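Long-range contact in peptidase M14, carboxypeptidase A (Thermoplasmatales archaeon SCGC AB-540-F20, PDB 4XED), which is probably a zinc-dependent metallocarboxypeptidase, represented here by its calcium-binding PKD domain, a beta-sandwich module whose own role is not established: residues I38-W44 with V75-K81. Where two conformers were deposited one is given. Residue numbers count along the deposited sequence, not the author numbering.
Sequences ITYYIEW and VVRAKAK. With EDO (1,2-ethanediol), chain C.
A salt bridge links directly cross-strand residues on one face of this antiparallel pair: Glu43 OE1 accepts from Arg77 NE at 2.8 Å and from Arg77 NH2 at 3.2 Å. Both residues have chi1 m and chi2 t, and a water bonded to Glu43 OE1 (2.7 Å) also donates to Val75 O (2.8 Å). Residues 38-43 and 75-81 are extended, their axes 4.6 Å apart at closest and 158° between directions. Thr39-Lys81, Tyr41-Lys79 and Glu43-Arg77 are hydrogen-bonded pairs, each closed by two bonds: Thr39 N-Lys81 O and Lys81 N-Thr39 O (both 3.0 Å), Tyr41 N-Lys79 O (2.9 Å) and Lys79 N-Tyr41 O (3.0 Å), Glu43 N-Arg77 O (2.8 Å) and Arg77 N-Glu43 O (2.9 Å). Between them, Tyr40-Ala80 and Ile42-Ala78 are non-hydrogen-bonded pairs, CA to CA 4.4 Å. Successive side chains point to alternate faces: Thr39, Tyr41, Glu43, Arg77, Lys79 and Lys81 share one, Tyr40, Ile42, Ala78 and Ala80 the other. Lys79 (chi1 p, then all t) reaches over the Tyr41 ring (chi1 t), NZ 5.2 Å from its centroid, a long and at most weak cation-pi contact; NZ also salt-bridges Glu87 and donates to O1 of a 1,2-ethanediol (2.8 Å), probably from the crystallisation liquor. On the other face Tyr40 CD1 meets Ala80 CB and Ile42 CG1 meets Ala78 CB, each at 4.1 Å. That face packs into the core of the PKD beta-sandwich, Tyr40 touching Val62 and Ile42 touching Phe64 of the opposing sheet. The two strands are the central pair of their four-stranded sheet, strand 49-56 flanking 38-43 and strand 91-97 flanking 75-81.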
ATOM      1  N   ILE A  38     -12.428   2.557  -4.117  0.52  8.35           N
ATOM      2  CA  ILE A  38     -11.085   2.642  -4.707  0.52  6.62           C
ATOM      3  C   ILE A  38     -10.370   1.292  -4.759  0.52  6.67           C
ATOM      4  O   ILE A  38     -10.689   0.367  -4.005  0.52  7.31           O
ATOM      5  CB  ILE A  38     -10.133   3.694  -4.000  0.52  7.97           C
ATOM      6  CG1 ILE A  38      -9.579   3.209  -2.641  0.52  7.84           C
ATOM      7  CG2 ILE A  38     -10.828   5.041  -3.865  0.52  7.80           C
ATOM      8  CD1 ILE A  38     -10.569   3.144  -1.521  0.52  8.28           C
ATOM      9  N   THR A  39      -9.381   1.201  -5.646  1.00  6.25           N
ATOM     10  CA  THR A  39      -8.475   0.070  -5.720  1.00  6.97           C
ATOM     11  C   THR A  39      -7.074   0.576  -5.370  1.00  6.97           C
ATOM     12  O   THR A  39      -6.779   1.756  -5.545  1.00  7.35           O
ATOM     13  CB  THR A  39      -8.456  -0.625  -7.097  1.00  8.36           C
ATOM     14  OG1 THR A  39      -8.200   0.330  -8.134  1.00  9.88           O
ATOM     15  CG2 THR A  39      -9.784  -1.338  -7.349  1.00 10.45           C
ATOM     16  N   TYR A  40      -6.229  -0.314  -4.864  1.00  6.37           N
ATOM     17  CA  TYR A  40      -4.875   0.020  -4.463  1.00  6.70           C
ATOM     18  C   TYR A  40      -3.839  -0.664  -5.353  1.00  6.02           C
ATOM     19  O   TYR A  40      -4.019  -1.805  -5.758  1.00  7.38           O
ATOM     20  CB  TYR A  40      -4.617  -0.420  -3.017  1.00  6.59           C
ATOM     21  CG  TYR A  40      -5.425   0.309  -1.968  1.00  7.06           C
ATOM     22  CD1 TYR A  40      -4.968   1.504  -1.407  1.00  7.29           C
ATOM     23  CD2 TYR A  40      -6.640  -0.193  -1.534  1.00  7.60           C
ATOM     24  CE1 TYR A  40      -5.699   2.174  -0.433  1.00  7.07           C
ATOM     25  CE2 TYR A  40      -7.394   0.476  -0.566  1.00  6.88           C
ATOM     26  CZ  TYR A  40      -6.907   1.655  -0.013  1.00  6.93           C
ATOM     27  OH  TYR A  40      -7.590   2.385   0.938  1.00  8.55           O
ATOM     28  N   TYR A  41      -2.752   0.052  -5.614  1.00  5.83           N
ATOM     29  CA  TYR A  41      -1.574  -0.489  -6.299  1.00  5.56           C
ATOM     30  C   TYR A  41      -0.459  -0.406  -5.271  1.00  5.39           C
ATOM     31  O   TYR A  41      -0.106   0.679  -4.821  1.00  5.83           O
ATOM     32  CB  TYR A  41      -1.241   0.292  -7.574  1.00  6.70           C
ATOM     33  CG  TYR A  41      -0.163  -0.333  -8.397  1.00  5.90           C
ATOM     34  CD1 TYR A  41       1.164  -0.306  -7.984  1.00  8.22           C
ATOM     35  CD2 TYR A  41      -0.455  -0.938  -9.621  1.00  9.49           C
ATOM     36  CE1 TYR A  41       2.148  -0.858  -8.729  1.00 10.19           C
ATOM     37  CE2 TYR A  41       0.557  -1.510 -10.396  1.00 12.90           C
ATOM     38  CZ  TYR A  41       1.864  -1.467  -9.929  1.00 10.86           C
ATOM     39  OH  TYR A  41       2.915  -1.994 -10.652  1.00 13.22           O
ATOM     40  N   ILE A  42       0.041  -1.565  -4.847  1.00  5.84           N
ATOM     41  CA  ILE A  42       1.073  -1.674  -3.822  1.00  4.76           C
ATOM     42  C   ILE A  42       2.350  -2.234  -4.457  1.00  5.46           C
ATOM     43  O   ILE A  42       2.313  -3.254  -5.158  1.00  6.45           O
ATOM     44  CB  ILE A  42       0.606  -2.591  -2.690  1.00  5.53           C
ATOM     45  CG1 ILE A  42      -0.659  -2.010  -2.028  1.00  9.24           C
ATOM     46  CG2 ILE A  42       1.725  -2.869  -1.686  1.00  7.34           C
ATOM     47  CD1 ILE A  42      -1.355  -2.989  -1.127  1.00 11.13           C
ATOM     48  N   GLU A  43       3.477  -1.590  -4.154  1.00  5.81           N
ATOM     49  CA  GLU A  43       4.823  -2.100  -4.434  1.00  5.57           C
ATOM     50  C   GLU A  43       5.442  -2.525  -3.115  1.00  5.92           C
ATOM     51  O   GLU A  43       5.470  -1.746  -2.163  1.00  6.42           O
ATOM     52  CB  GLU A  43       5.705  -1.015  -5.038  1.00  6.43           C
ATOM     53  CG  GLU A  43       5.284  -0.536  -6.385  1.00  7.26           C
ATOM     54  CD  GLU A  43       6.127   0.620  -6.880  1.00  8.71           C
ATOM     55  OE1 GLU A  43       6.873   1.237  -6.077  1.00 10.02           O
ATOM     56  OE2 GLU A  43       6.056   0.909  -8.089  1.00  9.57           O
ATOM     57  N   TRP A  44       5.914  -3.758  -3.019  1.00  5.48           N
ATOM     58  CA  TRP A  44       6.580  -4.206  -1.803  1.00  6.77           C
ATOM     59  C   TRP A  44       8.080  -3.837  -1.767  1.00  5.96           C
ATOM     60  O   TRP A  44       8.774  -4.094  -0.779  1.00  7.97           O
ATOM     61  CB  TRP A  44       6.419  -5.720  -1.624  1.00  6.72           C
ATOM     62  CG  TRP A  44       4.992  -6.133  -1.375  1.00  6.87           C
ATOM     63  CD1 TRP A  44       4.184  -6.833  -2.204  1.00  7.88           C
ATOM     64  CD2 TRP A  44       4.217  -5.864  -0.201  1.00  7.85           C
ATOM     65  NE1 TRP A  44       2.946  -7.018  -1.639  1.00  8.27           N
ATOM     66  CE2 TRP A  44       2.940  -6.430  -0.403  1.00  7.64           C
ATOM     67  CE3 TRP A  44       4.472  -5.192   1.013  1.00  7.93           C
ATOM     68  CZ2 TRP A  44       1.938  -6.383   0.580  1.00  8.33           C
ATOM     69  CZ3 TRP A  44       3.479  -5.123   1.970  1.00  7.77           C
ATOM     70  CH2 TRP A  44       2.227  -5.710   1.743  1.00  8.25           C
ATOM     71  N   VAL A  75      11.400  -0.120  -0.126  1.00  7.89           N
ATOM     72  CA  VAL A  75      10.456   0.987  -0.104  1.00  7.18           C
ATOM     73  C   VAL A  75       9.082   0.465  -0.491  1.00  6.19           C
ATOM     74  O   VAL A  75       8.811   0.187  -1.664  1.00  7.20           O
ATOM     75  CB  VAL A  75      10.888   2.114  -1.030  1.00 10.09           C
ATOM     76  CG1 VAL A  75       9.960   3.268  -0.861  1.00 12.05           C
ATOM     77  CG2 VAL A  75      12.317   2.527  -0.723  1.00 13.18           C
ATOM     78  N   VAL A  76       8.230   0.269   0.516  1.00  5.89           N
ATOM     79  CA  VAL A  76       6.865  -0.153   0.274  1.00  5.34           C
ATOM     80  C   VAL A  76       6.088   1.108  -0.145  1.00  5.07           C
ATOM     81  O   VAL A  76       6.185   2.146   0.525  1.00  6.89           O
ATOM     82  CB  VAL A  76       6.244  -0.760   1.529  1.00  6.27           C
ATOM     83  CG1 VAL A  76       4.792  -1.096   1.323  1.00  7.81           C
ATOM     84  CG2 VAL A  76       7.045  -1.978   1.966  1.00  8.21           C
ATOM     85  N   ARG A  77       5.346   1.038  -1.243  1.00  5.53           N
ATOM     86  CA  ARG A  77       4.585   2.193  -1.710  1.00  5.92           C
ATOM     87  C   ARG A  77       3.174   1.761  -2.049  1.00  5.91           C
ATOM     88  O   ARG A  77       2.937   0.625  -2.497  1.00  6.54           O
ATOM     89  CB  ARG A  77       5.238   2.843  -2.939  1.00  7.14           C
ATOM     90  CG  ARG A  77       6.694   3.207  -2.733  1.00  7.39           C
ATOM     91  CD  ARG A  77       7.109   4.277  -3.734  1.00  7.97           C
ATOM     92  NE  ARG A  77       6.964   3.838  -5.110  1.00  7.67           N
ATOM     93  CZ  ARG A  77       7.069   4.635  -6.162  1.00  6.96           C
ATOM     94  NH1 ARG A  77       7.348   5.927  -6.020  1.00  7.92           N
ATOM     95  NH2 ARG A  77       6.936   4.132  -7.363  1.00  7.96           N
ATOM     96  N   ALA A  78       2.228   2.681  -1.848  1.00  5.55           N
ATOM     97  CA  ALA A  78       0.852   2.429  -2.220  1.00  4.96           C
ATOM     98  C   ALA A  78       0.224   3.670  -2.805  1.00  4.81           C
ATOM     99  O   ALA A  78       0.371   4.764  -2.284  1.00  5.45           O
ATOM    100  CB  ALA A  78       0.048   1.949  -1.030  1.00  6.90           C
ATOM    101  N   LYS A  79      -0.496   3.480  -3.907  1.00  4.83           N
ATOM    102  CA  LYS A  79      -1.354   4.524  -4.501  1.00  4.72           C
ATOM    103  C   LYS A  79      -2.757   3.943  -4.682  1.00  5.16           C
ATOM    104  O   LYS A  79      -2.944   2.723  -4.564  1.00  6.03           O
ATOM    105  CB  LYS A  79      -0.773   5.070  -5.805  1.00  7.03           C
ATOM    106  CG  LYS A  79      -0.688   4.056  -6.914  1.00  6.35           C
ATOM    107  CD  LYS A  79      -0.152   4.655  -8.219  1.00  8.35           C
ATOM    108  CE  LYS A  79       0.179   3.533  -9.229  1.00  9.66           C
ATOM    109  NZ  LYS A  79       0.506   4.109 -10.588  1.00 12.10           N
ATOM    110  N   ALA A  80      -3.732   4.813  -4.924  1.00  5.21           N
ATOM    111  CA  ALA A  80      -5.100   4.352  -5.049  1.00  6.31           C
ATOM    112  C   ALA A  80      -5.722   5.056  -6.256  1.00  6.10           C
ATOM    113  O   ALA A  80      -5.339   6.170  -6.638  1.00  7.86           O
ATOM    114  CB  ALA A  80      -5.889   4.681  -3.807  1.00  6.73           C
ATOM    115  N   LYS A  81      -6.738   4.438  -6.855  1.00  6.92           N
ATOM    116  CA  LYS A  81      -7.499   5.099  -7.899  1.00  7.31           C
ATOM    117  C   LYS A  81      -8.961   4.812  -7.671  1.00  6.57           C
ATOM    118  O   LYS A  81      -9.351   3.764  -7.171  1.00  7.44           O
ATOM    119  CB  LYS A  81      -7.071   4.663  -9.290  1.00  9.56           C
ATOM    120  CG  LYS A  81      -7.535   3.296  -9.697  1.00 10.46           C
ATOM    121  CD  LYS A  81      -6.987   2.928 -11.084  1.00 12.09           C
ATOM    122  CE  LYS A  81      -7.344   1.516 -11.421  1.00 14.50           C
ATOM    123  NZ  LYS A  81      -6.898   1.146 -12.793  1.00 21.70           N
TER
HETATM  124  C1  EDO C 102       1.997   1.290 -12.366  1.00 32.83           C
HETATM  125  O1  EDO C 102       0.734   1.934 -12.309  1.00 29.92           O
HETATM  126  C2  EDO C 102       2.898   1.931 -11.324  1.00 33.00           C
HETATM  127  O2  EDO C 102       4.268   1.733 -11.700  1.00 33.46           O
HETATM  128  O   HOH W   1     -10.585   1.499  -9.115  1.00 14.68           O
HETATM  129  O   HOH W   2       8.974   0.568  -4.436  1.00  9.12           O